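Local coordinates for protein putative metal-dependent hydrolase (Parabacteroides distasonis ATCC 8503, PDB 3KL7) that binds two zinc ions in a metallo-beta-lactamase-type fold and is probably a metal-dependent hydrolase, its substrate being unknown, at residues 41-45 and 150-154; 44-49 and 120-124; 63-69 and 87-93; 95-99 and 144-148. All blocks are in the same frame, centred on the assembly; numbering follows the deposited sequence. Where two conformers were deposited one is given.

Contact 1 of 4, residues 41-45 and 150-154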
loop_
_atom_site.group_PDB
_atom_site.type_symbol
_atom_site.label_atom_id
_atom_site.label_comp_id
_atom_site.label_asym_id
_atom_site.label_seq_id
_atom_site.Cartn_x
_atom_site.Cartn_y
_atom_site.Cartn_z
HETATM N N MSE A 41 1.310 -2.520 8.676
HETATM C CA MSE A 41 0.222 -3.134 9.455
HETATM C C MSE A 41 -0.785 -2.056 9.732
HETATM O O MSE A 41 -0.419 -0.958 10.141
HETATM C CB MSE A 41 0.738 -3.719 10.767
HETATM C CG MSE A 41 -0.345 -4.322 11.637
HETATM SE SE MSE A 41 0.327 -5.163 13.218
HETATM C CE MSE A 41 1.422 -3.722 13.883
ATOM N N LEU A 42 -2.054 -2.357 9.501
ATOM C CA LEU A 42 -3.141 -1.411 9.776
ATOM C C LEU A 42 -4.008 -1.974 10.862
ATOM O O LEU A 42 -4.412 -3.113 10.795
ATOM C CB LEU A 42 -3.985 -1.187 8.515
ATOM C CG LEU A 42 -3.496 -0.158 7.497
ATOM C CD1 LEU A 42 -2.240 -0.602 6.856
ATOM C CD2 LEU A 42 -4.583 0.075 6.451
ATOM N N THR A 43 -4.289 -1.189 11.872
ATOM C CA THR A 43 -5.175 -1.628 12.947
ATOM C C THR A 43 -6.391 -0.722 12.987
ATOM O O THR A 43 -6.252 0.493 13.145
ATOM C CB THR A 43 -4.475 -1.566 14.329
ATOM O OG1 THR A 43 -3.221 -2.256 14.265
ATOM C CG2 THR A 43 -5.344 -2.179 15.380
ATOM N N TYR A 44 -7.585 -1.313 12.850
ATOM C CA TYR A 44 -8.837 -0.557 12.897
ATOM C C TYR A 44 -9.919 -1.334 13.598
ATOM O O TYR A 44 -10.211 -2.470 13.229
ATOM C CB TYR A 44 -9.295 -0.222 11.485
ATOM C CG TYR A 44 -10.658 0.431 11.424
ATOM C CD1 TYR A 44 -10.825 1.770 11.741
ATOM C CD2 TYR A 44 -11.769 -0.292 11.048
ATOM C CE1 TYR A 44 -12.068 2.362 11.684
ATOM C CE2 TYR A 44 -13.007 0.285 10.990
ATOM C CZ TYR A 44 -13.159 1.610 11.302
ATOM O OH TYR A 44 -14.428 2.174 11.243
ATOM N N ASP A 45 -10.527 -0.725 14.622
ATOM C CA ASP A 45 -11.669 -1.341 15.308
ATOM C C ASP A 45 -11.334 -2.808 15.782
ATOM O O ASP A 45 -12.133 -3.731 15.601
ATOM C CB ASP A 45 -12.880 -1.353 14.345
ATOM C CG ASP A 45 -14.232 -1.436 15.075
ATOM O OD1 ASP A 45 -14.391 -0.785 16.145
ATOM O OD2 ASP A 45 -15.137 -2.139 14.554
ATOM N N LEU A 150 -8.446 1.480 0.525
ATOM C CA LEU A 150 -9.089 0.890 1.664
ATOM C C LEU A 150 -9.875 1.946 2.339
ATOM O O LEU A 150 -9.331 3.000 2.684
ATOM C CB LEU A 150 -8.036 0.352 2.627
ATOM C CG LEU A 150 -7.053 -0.591 1.971
ATOM C CD1 LEU A 150 -5.978 -1.015 2.964
ATOM C CD2 LEU A 150 -7.810 -1.787 1.416
ATOM N N THR A 151 -11.160 1.701 2.534
ATOM C CA THR A 151 -12.027 2.686 3.146
ATOM C C THR A 151 -12.515 2.186 4.514
ATOM O O THR A 151 -13.100 1.129 4.613
ATOM C CB THR A 151 -13.238 3.016 2.232
ATOM O OG1 THR A 151 -12.762 3.419 0.921
ATOM C CG2 THR A 151 -14.095 4.145 2.854
ATOM N N PHE A 152 -12.211 2.959 5.567
ATOM C CA PHE A 152 -12.685 2.684 6.914
ATOM C C PHE A 152 -13.589 3.858 7.345
ATOM O O PHE A 152 -13.103 4.957 7.554
ATOM C CB PHE A 152 -11.511 2.605 7.893
ATOM C CG PHE A 152 -10.371 1.725 7.438
ATOM C CD1 PHE A 152 -9.357 2.237 6.626
ATOM C CD2 PHE A 152 -10.295 0.406 7.840
ATOM C CE1 PHE A 152 -8.289 1.425 6.224
ATOM C CE2 PHE A 152 -9.235 -0.418 7.428
ATOM C CZ PHE A 152 -8.233 0.094 6.633
ATOM N N ASP A 153 -14.895 3.625 7.442
ATOM C CA ASP A 153 -15.817 4.639 7.965
ATOM C C ASP A 153 -15.518 6.029 7.333
ATOM O O ASP A 153 -15.403 7.026 8.026
ATOM C CB ASP A 153 -15.677 4.689 9.504
ATOM C CG ASP A 153 -16.706 5.581 10.172
ATOM O OD1 ASP A 153 -17.807 5.781 9.612
ATOM O OD2 ASP A 153 -16.415 6.070 11.288
ATOM N N GLY A 154 -15.365 6.061 6.010
ATOM C CA GLY A 154 -15.145 7.323 5.286
ATOM C C GLY A 154 -13.675 7.710 5.087
ATOM O O GLY A 154 -13.367 8.545 4.247
#

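Contact 2 of 4, residues 44-49 and 120-124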
loop_
_atom_site.group_PDB
_atom_site.type_symbol
_atom_site.label_atom_id
_atom_site.label_comp_id
_atom_site.label_asym_id
_atom_site.label_seq_id
_atom_site.Cartn_x
_atom_site.Cartn_y
_atom_site.Cartn_z
ATOM N N TYR A 44 -7.585 -1.313 12.850
ATOM C CA TYR A 44 -8.837 -0.557 12.897
ATOM C C TYR A 44 -9.919 -1.334 13.598
ATOM O O TYR A 44 -10.211 -2.470 13.229
ATOM C CB TYR A 44 -9.295 -0.222 11.485
ATOM C CG TYR A 44 -10.658 0.431 11.424
ATOM C CD1 TYR A 44 -10.825 1.770 11.741
ATOM C CD2 TYR A 44 -11.769 -0.292 11.048
ATOM C CE1 TYR A 44 -12.068 2.362 11.684
ATOM C CE2 TYR A 44 -13.007 0.285 10.990
ATOM C CZ TYR A 44 -13.159 1.610 11.302
ATOM O OH TYR A 44 -14.428 2.174 11.243
ATOM N N ASP A 45 -10.527 -0.725 14.622
ATOM C CA ASP A 45 -11.669 -1.341 15.308
ATOM C C ASP A 45 -11.334 -2.808 15.782
ATOM O O ASP A 45 -12.133 -3.731 15.601
ATOM C CB ASP A 45 -12.880 -1.353 14.345
ATOM C CG ASP A 45 -14.232 -1.436 15.075
ATOM O OD1 ASP A 45 -14.391 -0.785 16.145
ATOM O OD2 ASP A 45 -15.137 -2.139 14.554
ATOM N N ASN A 46 -10.151 -2.985 16.373
ATOM C CA ASN A 46 -9.685 -4.311 16.871
ATOM C C ASN A 46 -9.495 -5.380 15.791
ATOM O O ASN A 46 -9.474 -6.578 16.088
ATOM C CB ASN A 46 -10.604 -4.827 17.974
ATOM C CG ASN A 46 -10.484 -4.014 19.254
ATOM O OD1 ASN A 46 -9.420 -3.461 19.557
ATOM N ND2 ASN A 46 -11.564 -3.937 20.009
ATOM N N HIS A 47 -9.358 -4.943 14.549
ATOM C CA HIS A 47 -9.011 -5.824 13.453
ATOM C C HIS A 47 -7.602 -5.487 13.020
ATOM O O HIS A 47 -7.216 -4.309 13.011
ATOM C CB HIS A 47 -9.969 -5.625 12.267
ATOM C CG HIS A 47 -11.398 -5.896 12.600
ATOM N ND1 HIS A 47 -11.880 -7.169 12.835
ATOM C CD2 HIS A 47 -12.453 -5.060 12.746
ATOM C CE1 HIS A 47 -13.168 -7.101 13.115
ATOM N NE2 HIS A 47 -13.538 -5.832 13.072
ATOM N N SER A 48 -6.832 -6.516 12.648
ATOM C CA SER A 48 -5.453 -6.330 12.232
ATOM C C SER A 48 -5.285 -6.698 10.749
ATOM O O SER A 48 -5.678 -7.776 10.322
ATOM C CB SER A 48 -4.531 -7.165 13.090
ATOM O OG SER A 48 -3.187 -6.980 12.701
ATOM N N ILE A 49 -4.710 -5.773 9.978
ATOM C CA ILE A 49 -4.552 -5.934 8.535
ATOM C C ILE A 49 -3.092 -5.819 8.161
ATOM O O ILE A 49 -2.460 -4.810 8.433
ATOM C CB ILE A 49 -5.301 -4.854 7.780
ATOM C CG1 ILE A 49 -6.826 -4.960 8.050
ATOM C CG2 ILE A 49 -4.996 -4.958 6.260
ATOM C CD1 ILE A 49 -7.478 -3.627 8.465
ATOM N N SER A 120 -17.165 -5.990 6.276
ATOM C CA SER A 120 -18.106 -4.956 6.685
ATOM C C SER A 120 -17.434 -3.697 7.212
ATOM O O SER A 120 -18.045 -2.640 7.219
ATOM C CB SER A 120 -19.064 -5.494 7.734
ATOM O OG SER A 120 -18.382 -5.756 8.944
ATOM N N TYR A 121 -16.175 -3.815 7.651
ATOM C CA TYR A 121 -15.456 -2.689 8.260
ATOM C C TYR A 121 -14.394 -2.081 7.339
ATOM O O TYR A 121 -13.703 -1.137 7.727
ATOM C CB TYR A 121 -14.804 -3.121 9.592
ATOM C CG TYR A 121 -13.829 -4.266 9.478
ATOM C CD1 TYR A 121 -12.505 -4.045 9.093
ATOM C CD2 TYR A 121 -14.217 -5.574 9.783
ATOM C CE1 TYR A 121 -11.578 -5.119 8.987
ATOM C CE2 TYR A 121 -13.301 -6.658 9.684
ATOM C CZ TYR A 121 -11.988 -6.414 9.285
ATOM O OH TYR A 121 -11.082 -7.466 9.180
HETATM N N MSE A 122 -14.260 -2.612 6.127
HETATM C CA MSE A 122 -13.218 -2.136 5.219
HETATM C C MSE A 122 -13.535 -2.453 3.782
HETATM O O MSE A 122 -13.444 -3.617 3.361
HETATM C CB MSE A 122 -11.867 -2.752 5.573
HETATM C CG MSE A 122 -10.736 -2.248 4.678
HETATM SE SE MSE A 122 -9.067 -3.051 5.034
HETATM C CE MSE A 122 -9.414 -4.765 4.263
ATOM N N LYS A 123 -13.898 -1.413 3.016
ATOM C CA LYS A 123 -14.160 -1.562 1.596
ATOM C C LYS A 123 -12.841 -1.558 0.895
ATOM O O LYS A 123 -11.949 -0.801 1.263
ATOM C CB LYS A 123 -15.048 -0.410 1.079
ATOM C CG LYS A 123 -15.255 -0.411 -0.435
ATOM C CD LYS A 123 -16.297 0.625 -0.875
ATOM C CE LYS A 123 -15.730 2.047 -0.817
ATOM N NZ LYS A 123 -16.617 3.039 -1.474
ATOM N N ILE A 124 -12.696 -2.424 -0.107
ATOM C CA ILE A 124 -11.466 -2.481 -0.904
ATOM C C ILE A 124 -11.772 -2.190 -2.353
ATOM O O ILE A 124 -12.709 -2.737 -2.916
ATOM C CB ILE A 124 -10.786 -3.894 -0.863
ATOM C CG1 ILE A 124 -10.680 -4.430 0.559
ATOM C CG2 ILE A 124 -9.423 -3.831 -1.471
ATOM C CD1 ILE A 124 -10.145 -5.888 0.623
#

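Contact 3 of 4, residues 63-69 and 87-93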
loop_
_atom_site.group_PDB
_atom_site.type_symbol
_atom_site.label_atom_id
_atom_site.label_comp_id
_atom_site.label_asym_id
_atom_site.label_seq_id
_atom_site.Cartn_x
_atom_site.Cartn_y
_atom_site.Cartn_z
ATOM N N PHE A 63 3.639 -10.228 15.970
ATOM C CA PHE A 63 2.425 -9.399 15.727
ATOM C C PHE A 63 1.159 -10.175 16.088
ATOM O O PHE A 63 1.169 -11.409 16.121
ATOM C CB PHE A 63 2.323 -8.959 14.237
ATOM C CG PHE A 63 3.400 -7.994 13.801
ATOM C CD1 PHE A 63 3.694 -6.861 14.553
ATOM C CD2 PHE A 63 4.111 -8.212 12.626
ATOM C CE1 PHE A 63 4.696 -5.974 14.142
ATOM C CE2 PHE A 63 5.117 -7.322 12.210
ATOM C CZ PHE A 63 5.402 -6.217 12.962
ATOM N N PRO A 64 0.054 -9.452 16.350
ATOM C CA PRO A 64 -1.223 -10.139 16.481
ATOM C C PRO A 64 -1.585 -10.779 15.143
ATOM O O PRO A 64 -1.070 -10.345 14.083
ATOM C CB PRO A 64 -2.209 -9.000 16.840
ATOM C CG PRO A 64 -1.566 -7.768 16.342
ATOM C CD PRO A 64 -0.089 -7.989 16.499
ATOM N N LYS A 65 -2.440 -11.800 15.177
ATOM C CA LYS A 65 -2.750 -12.543 13.975
ATOM C C LYS A 65 -3.636 -11.726 13.040
ATOM O O LYS A 65 -4.613 -11.097 13.474
ATOM C CB LYS A 65 -3.393 -13.884 14.316
ATOM C CG LYS A 65 -2.505 -14.810 15.199
ATOM C CD LYS A 65 -1.091 -15.047 14.592
ATOM C CE LYS A 65 -0.300 -16.050 15.422
ATOM N NZ LYS A 65 1.128 -16.164 15.000
ATOM N N ALA A 66 -3.273 -11.730 11.752
ATOM C CA ALA A 66 -3.996 -10.991 10.727
ATOM C C ALA A 66 -5.442 -11.459 10.581
ATOM O O ALA A 66 -5.714 -12.647 10.450
ATOM C CB ALA A 66 -3.278 -11.130 9.389
ATOM N N ASP A 67 -6.361 -10.519 10.609
ATOM C CA ASP A 67 -7.712 -10.780 10.144
ATOM C C ASP A 67 -7.713 -10.729 8.617
ATOM O O ASP A 67 -8.487 -11.432 7.955
ATOM C CB ASP A 67 -8.678 -9.743 10.698
ATOM C CG ASP A 67 -8.908 -9.901 12.193
ATOM O OD1 ASP A 67 -9.606 -10.849 12.582
ATOM O OD2 ASP A 67 -8.389 -9.068 12.977
ATOM N N ILE A 68 -6.832 -9.904 8.066
ATOM C CA ILE A 68 -6.748 -9.714 6.638
ATOM C C ILE A 68 -5.318 -9.537 6.199
ATOM O O ILE A 68 -4.562 -8.812 6.847
ATOM C CB ILE A 68 -7.541 -8.454 6.196
ATOM C CG1 ILE A 68 -9.019 -8.604 6.594
ATOM C CG2 ILE A 68 -7.408 -8.230 4.659
ATOM C CD1 ILE A 68 -9.838 -7.369 6.328
ATOM N N ILE A 69 -4.944 -10.202 5.087
ATOM C CA ILE A 69 -3.641 -9.985 4.446
ATOM C C ILE A 69 -3.859 -9.531 3.017
ATOM O O ILE A 69 -4.510 -10.212 2.222
ATOM C CB ILE A 69 -2.746 -11.275 4.468
ATOM C CG1 ILE A 69 -2.537 -11.752 5.935
ATOM C CG2 ILE A 69 -1.349 -11.010 3.728
ATOM C CD1 ILE A 69 -1.902 -13.109 6.068
ATOM N N VAL A 87 1.981 -15.067 10.562
ATOM C CA VAL A 87 1.019 -14.115 11.069
ATOM C C VAL A 87 -0.456 -14.508 10.841
ATOM O O VAL A 87 -1.356 -13.852 11.382
ATOM C CB VAL A 87 1.258 -12.704 10.456
ATOM C CG1 VAL A 87 0.902 -12.694 8.964
ATOM C CG2 VAL A 87 0.450 -11.635 11.219
ATOM N N GLU A 88 -0.714 -15.567 10.055
ATOM C CA GLU A 88 -2.104 -15.959 9.752
ATOM C C GLU A 88 -2.750 -16.786 10.872
ATOM O O GLU A 88 -2.074 -17.359 11.715
ATOM C CB GLU A 88 -2.211 -16.693 8.382
ATOM C CG GLU A 88 -1.596 -18.107 8.322
ATOM C CD GLU A 88 -1.650 -18.759 6.881
ATOM O OE1 GLU A 88 -2.304 -18.194 5.951
ATOM O OE2 GLU A 88 -1.045 -19.821 6.705
ATOM N N LYS A 89 -4.070 -16.791 10.884
ATOM C CA LYS A 89 -4.849 -17.681 11.740
ATOM C C LYS A 89 -5.869 -18.374 10.838
ATOM O O LYS A 89 -5.906 -18.113 9.638
ATOM C CB LYS A 89 -5.534 -16.907 12.899
ATOM C CG LYS A 89 -6.483 -15.818 12.462
ATOM C CD LYS A 89 -6.892 -14.884 13.640
ATOM C CE LYS A 89 -7.753 -13.692 13.128
ATOM N NZ LYS A 89 -7.827 -12.587 14.095
ATOM N N SER A 90 -6.681 -19.259 11.397
ATOM C CA SER A 90 -7.515 -20.109 10.562
ATOM C C SER A 90 -8.562 -19.318 9.771
ATOM O O SER A 90 -8.920 -19.709 8.668
ATOM C CB SER A 90 -8.174 -21.232 11.388
ATOM O OG SER A 90 -8.960 -20.714 12.446
ATOM N N ASP A 91 -9.030 -18.202 10.320
ATOM C CA ASP A 91 -10.076 -17.399 9.643
ATOM C C ASP A 91 -9.542 -16.109 8.948
ATOM O O ASP A 91 -10.321 -15.227 8.588
ATOM C CB ASP A 91 -11.254 -17.078 10.615
ATOM C CG ASP A 91 -10.819 -16.254 11.836
ATOM O OD1 ASP A 91 -9.613 -16.016 12.002
ATOM O OD2 ASP A 91 -11.701 -15.844 12.630
ATOM N N THR A 92 -8.222 -16.027 8.748
ATOM C CA THR A 92 -7.629 -14.934 7.999
ATOM C C THR A 92 -8.112 -14.954 6.539
ATOM O O THR A 92 -8.140 -15.974 5.935
ATOM C CB THR A 92 -6.088 -15.037 7.975
ATOM O OG1 THR A 92 -5.569 -14.883 9.290
ATOM C CG2 THR A 92 -5.494 -13.971 7.077
ATOM N N GLU A 93 -8.497 -13.802 6.005
ATOM C CA GLU A 93 -8.828 -13.695 4.572
ATOM C C GLU A 93 -7.684 -13.006 3.849
ATOM O O GLU A 93 -7.315 -11.874 4.183
ATOM C CB GLU A 93 -10.141 -12.909 4.348
ATOM C CG GLU A 93 -10.598 -12.836 2.836
ATOM C CD GLU A 93 -11.168 -14.168 2.305
ATOM O OE1 GLU A 93 -12.387 -14.416 2.492
ATOM O OE2 GLU A 93 -10.396 -14.959 1.691
HETATM O O HOH W 1 -6.951 -9.900 15.193
HETATM O O HOH W 2 -11.568 -12.200 8.690
#

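Contact 4 of 4, residues 95-99 and 144-148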
loop_
_atom_site.group_PDB
_atom_site.type_symbol
_atom_site.label_atom_id
_atom_site.label_comp_id
_atom_site.label_asym_id
_atom_site.label_seq_id
_atom_site.Cartn_x
_atom_site.Cartn_y
_atom_site.Cartn_z
ATOM N N ILE A 95 -6.428 -11.243 0.490
ATOM C CA ILE A 95 -6.919 -10.570 -0.736
ATOM C C ILE A 95 -5.695 -10.200 -1.594
ATOM O O ILE A 95 -4.798 -9.516 -1.116
ATOM C CB ILE A 95 -7.747 -9.249 -0.413
ATOM C CG1 ILE A 95 -9.097 -9.587 0.257
ATOM C CG2 ILE A 95 -8.081 -8.492 -1.705
ATOM C CD1 ILE A 95 -8.988 -10.147 1.662
ATOM N N ALA A 96 -5.656 -10.656 -2.851
ATOM C CA ALA A 96 -4.419 -10.537 -3.661
ATOM C C ALA A 96 -4.705 -10.375 -5.159
ATOM O O ALA A 96 -5.824 -10.590 -5.611
ATOM C CB ALA A 96 -3.529 -11.766 -3.433
ATOM N N ASN A 97 -3.685 -9.980 -5.920
ATOM C CA ASN A 97 -3.791 -9.997 -7.365
ATOM C C ASN A 97 -3.739 -11.441 -7.814
ATOM O O ASN A 97 -3.364 -12.305 -7.054
ATOM C CB ASN A 97 -2.683 -9.146 -8.034
ATOM C CG ASN A 97 -1.289 -9.749 -7.875
ATOM O OD1 ASN A 97 -0.974 -10.343 -6.844
ATOM N ND2 ASN A 97 -0.434 -9.587 -8.918
ATOM N N GLU A 98 -4.123 -11.696 -9.048
ATOM C CA GLU A 98 -4.284 -13.053 -9.518
ATOM C C GLU A 98 -2.982 -13.884 -9.437
ATOM O O GLU A 98 -2.988 -15.006 -8.940
ATOM C CB GLU A 98 -4.838 -13.053 -10.928
ATOM C CG GLU A 98 -4.799 -14.428 -11.602
ATOM C CD GLU A 98 -5.620 -14.495 -12.883
ATOM O OE1 GLU A 98 -6.072 -13.451 -13.371
ATOM O OE2 GLU A 98 -5.812 -15.612 -13.400
ATOM N N ASN A 99 -1.871 -13.330 -9.918
ATOM C CA ASN A 99 -0.616 -14.067 -9.918
ATOM C C ASN A 99 -0.155 -14.457 -8.507
ATOM O O ASN A 99 0.392 -15.554 -8.314
ATOM C CB ASN A 99 0.481 -13.272 -10.617
ATOM C CG ASN A 99 0.376 -13.335 -12.092
ATOM O OD1 ASN A 99 -0.576 -13.877 -12.629
ATOM N ND2 ASN A 99 1.347 -12.782 -12.768
ATOM N N ARG A 144 -1.327 -6.591 -14.526
ATOM C CA ARG A 144 -0.858 -7.710 -13.698
ATOM C C ARG A 144 -0.998 -7.477 -12.187
ATOM O O ARG A 144 -1.343 -8.391 -11.450
ATOM C CB ARG A 144 0.591 -8.042 -14.032
ATOM C CG ARG A 144 1.045 -9.377 -13.503
ATOM C CD ARG A 144 2.533 -9.516 -13.598
ATOM N NE ARG A 144 3.203 -8.598 -12.687
ATOM C CZ ARG A 144 4.520 -8.402 -12.653
ATOM N NH1 ARG A 144 5.324 -9.070 -13.489
ATOM N NH2 ARG A 144 5.035 -7.543 -11.784
ATOM N N ASP A 145 -0.749 -6.242 -11.745
ATOM C CA ASP A 145 -0.635 -5.932 -10.318
ATOM C C ASP A 145 -1.690 -4.902 -9.836
ATOM O O ASP A 145 -2.316 -4.197 -10.634
ATOM C CB ASP A 145 0.777 -5.386 -10.021
ATOM C CG ASP A 145 1.912 -6.325 -10.524
ATOM O OD1 ASP A 145 1.664 -7.549 -10.687
ATOM O OD2 ASP A 145 3.056 -5.829 -10.734
ATOM N N ASN A 146 -1.852 -4.819 -8.517
ATOM C CA ASN A 146 -2.863 -3.946 -7.903
ATOM C C ASN A 146 -2.274 -2.934 -6.997
ATOM O O ASN A 146 -1.327 -3.209 -6.262
ATOM C CB ASN A 146 -3.838 -4.775 -7.037
ATOM C CG ASN A 146 -4.725 -5.680 -7.841
ATOM O OD1 ASN A 146 -5.045 -5.403 -9.015
ATOM N ND2 ASN A 146 -5.141 -6.772 -7.224
ATOM N N GLY A 147 -2.838 -1.750 -7.030
ATOM C CA GLY A 147 -2.836 -0.880 -5.859
ATOM C C GLY A 147 -4.203 -1.105 -5.200
ATOM O O GLY A 147 -5.074 -1.715 -5.822
ATOM N N TYR A 148 -4.382 -0.624 -3.952
ATOM C CA TYR A 148 -5.670 -0.757 -3.214
ATOM C C TYR A 148 -6.090 0.542 -2.565
ATOM O O TYR A 148 -5.272 1.266 -2.065
ATOM C CB TYR A 148 -5.566 -1.824 -2.111
ATOM C CG TYR A 148 -5.236 -3.159 -2.638
ATOM C CD1 TYR A 148 -6.154 -3.862 -3.411
ATOM C CD2 TYR A 148 -3.994 -3.733 -2.402
ATOM C CE1 TYR A 148 -5.846 -5.099 -3.919
ATOM C CE2 TYR A 148 -3.682 -4.955 -2.907
ATOM C CZ TYR A 148 -4.612 -5.645 -3.673
ATOM O OH TYR A 148 -4.294 -6.884 -4.193
#

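Contact 1 of 4, residues 41-45 and 150-154
Y44 and F152 lie alongside one another, running in opposite senses, where the two beta-sheets of the metallo-beta-lactamase sandwich pack face to face. Strand 41-44 belongs to one sheet and strand 150-152 to the other; the axes of these short segments come within 10.3 Å at an angle of 25°, a spacing bridged by side chains alone, with no hydrogen bond between the segments. The Y44 ring is clasped between two methylene groups. F152 CB sits over the centre of one face, 3.8 Å from the centroid and almost on the ring normal, a CH-pi contact; D45 CB covers the opposite face nearer the rim. The rings themselves meet obliquely, their planes 51° apart, and F152 CD2 comes within 3.6 Å of Y44 CD2. With CG anti to the backbone N (chi1 174°), Y44 carries its ring out over F152 CB and its OH to D153, whereas F152 turns its ring tip to L42. There L42 CD2 comes in nearly perpendicular to the phenylalanine side chain, 3.7 Å from F152 CZ. The same methyl also meets L150 CD1, so one leucine branch serves both apolar partners, and bulky hydrocarbon side chains suit the buried layer between the sheets. D153 belongs to the border: its OD2 is hydrogen-bonded to T24 OG1 and S26 OG, a polar role fitting the turn after the strand, while its CB lies 3.3 Å from Y44 OH.

Contact 2 of 4, residues 44-49 and 120-124
Aromatic stacking dominates the meeting of H47 and Y121, whose rings lie face to face, centroids 3.6 Å apart and planes only 4° from parallel. H47 CD2 stands over the centre of the tyrosine ring, and Y121 CE2 over the centre of the imidazole, with H47 NE2 and Y121 CD2 3.4 Å apart. Y121 adopts the less common first torsion that places CG between its backbone N and carbonyl carbon (chi1 59°), which swings the ring back across the histidine. Apolar packing continues inward: I49 CD1 approaches the edge of the Y121 ring near its plane, and lies 3.8 Å from M122 SE. The long unbranched chain of M122, selenomethionine here in place of methionine, is extended to SE and then bends, reaching into the layer between the two sheets. Beside the stack, the Y121 carbonyl O comes obliquely to the Y44 ring, 3.6 Å from CE2. Backbone hydrogen bonds shape the hairpin itself: a type I' turn from Y44 to H47, closed by H47 N to Y44 O (2.9 Å) and the reverse bond from Y44 N to H47 O, joins the strands 39-44 and 47-51 of one sheet of the sandwich. No hydrogen bond crosses the contact. Its hold therefore comes from ring overlap and dispersion, and a protonated H47 would probably interact favourably with the electron-rich phenol face.

Contact 3 of 4, residues 63-69 and 87-93
K89 sets out with CG between its backbone N and carbonyl carbon (chi1 59°) and then runs extended, passing K65 CB and the A66 carbonyl before NZ reaches D67. D67 turns its CG anti to its own carbonyl carbon (chi1 -70°), which brings the carboxylate round to the lysine although its CB points away. K89 NZ meets D67 OD1 at 2.9 Å from above the carboxylate plane, a salt bridge; the other oxygen, OD2, accepts S48 N. A water bridges K65 O and D67 OD2, with a weak bond from K89 NZ. Long lysine chains suit this border, their methylenes packing while the ammonium groups reach polar partners; K65 NZ goes to A86 O.

T92 OG1 donates to A66 O, at a modelled length of 2.5 Å that is doubtfully short, and accepts K89 N in a nearly straight bond. As donor to one and acceptor from the other, this hydroxyl ties the K89-T92 type I turn to the neighbouring segment. This is the return half of a beta-alpha-beta crossover: strand 68-71, helix 81-87, then strand 93-96 laid parallel beside the first. I68 and E93 form a parallel bridge, with E93 N giving to D67 O and I69 N to E93 O (3.0 Å).

At the helix end, V87 O receives A66 N at 2.9 Å. The beta-branched V87 side chain spreads two methyls: CG2 lies 3.5 Å from P64 O, while CG1 meets I69 CD1. That same isoleucine tip touches T92 CG2 at 3.8 Å, the threonine turning its methyl to the apolar side and its hydroxyl to the carbonyl.

Contact 4 of 4, residues 95-99 and 144-148
The N-cap of helix 98-104 is the element at the heart of this contact: N97, leading out of strand 93-96, caps a backbone N of the helix and donates its amide N-H to the R144 carbonyl. N97 ND2 meets R144 O at 2.9 Å, nearly straight (172°) and with the acceptor in the amide plane. Asparagine suits the place because its oxygen and nitrogen serve two needs at once, OD1 turning to the helix start and S100. N146 ND2 packs 3.5 Å from N97 CB and donates to Y148 OH and to L110 O; Y148 OH in turn bonds I71 O, so two hydrogen bonds hold the buried hydroxyl.

The segment 144-148 runs into strand 146-152 of the second sheet of the metallo-beta-lactamase sandwich, close by the zinc site. D145 lies against the zinc ligands H73 and H140, consistent with a second-shell role. R144 grips it side-on with two nitrogens, NE to OD1 at 2.7 Å and NH2 to the syn lone pair of OD2 at 2.8 Å. The bend at chi3 (68°) turns the guanidinium back onto D145; nearer the backbone, R144 CG packs 3.5 Å from N99 ND2, an amide nitrogen that is hydrogen-bonded to E74.

How the contacts relate
All four contacts lie within the beta-lactamase superfamily range. Contacts 1, 2 and 4 join parts of its two sheets, while contact 3 links neighbouring strands of one. Contacts 1 and 2 start from the same hairpin, about 5 Å apart between centres; contact 1 reaches strand 146-152, contact 2 the residues leading into its sheet neighbour 123-128. Contact 3 lies about 12 Å from contact 2, with S48 O to D67 N, a probable hydrogen bond, between them. Along the chain it closes before contact 4 opens, and both fall within the span bridged by contact 1. Contact 4 shares strand 146-152 with contact 1, so that one strand links the zinc-proximal contact 4 to contact 1, about 19 Å away between centres.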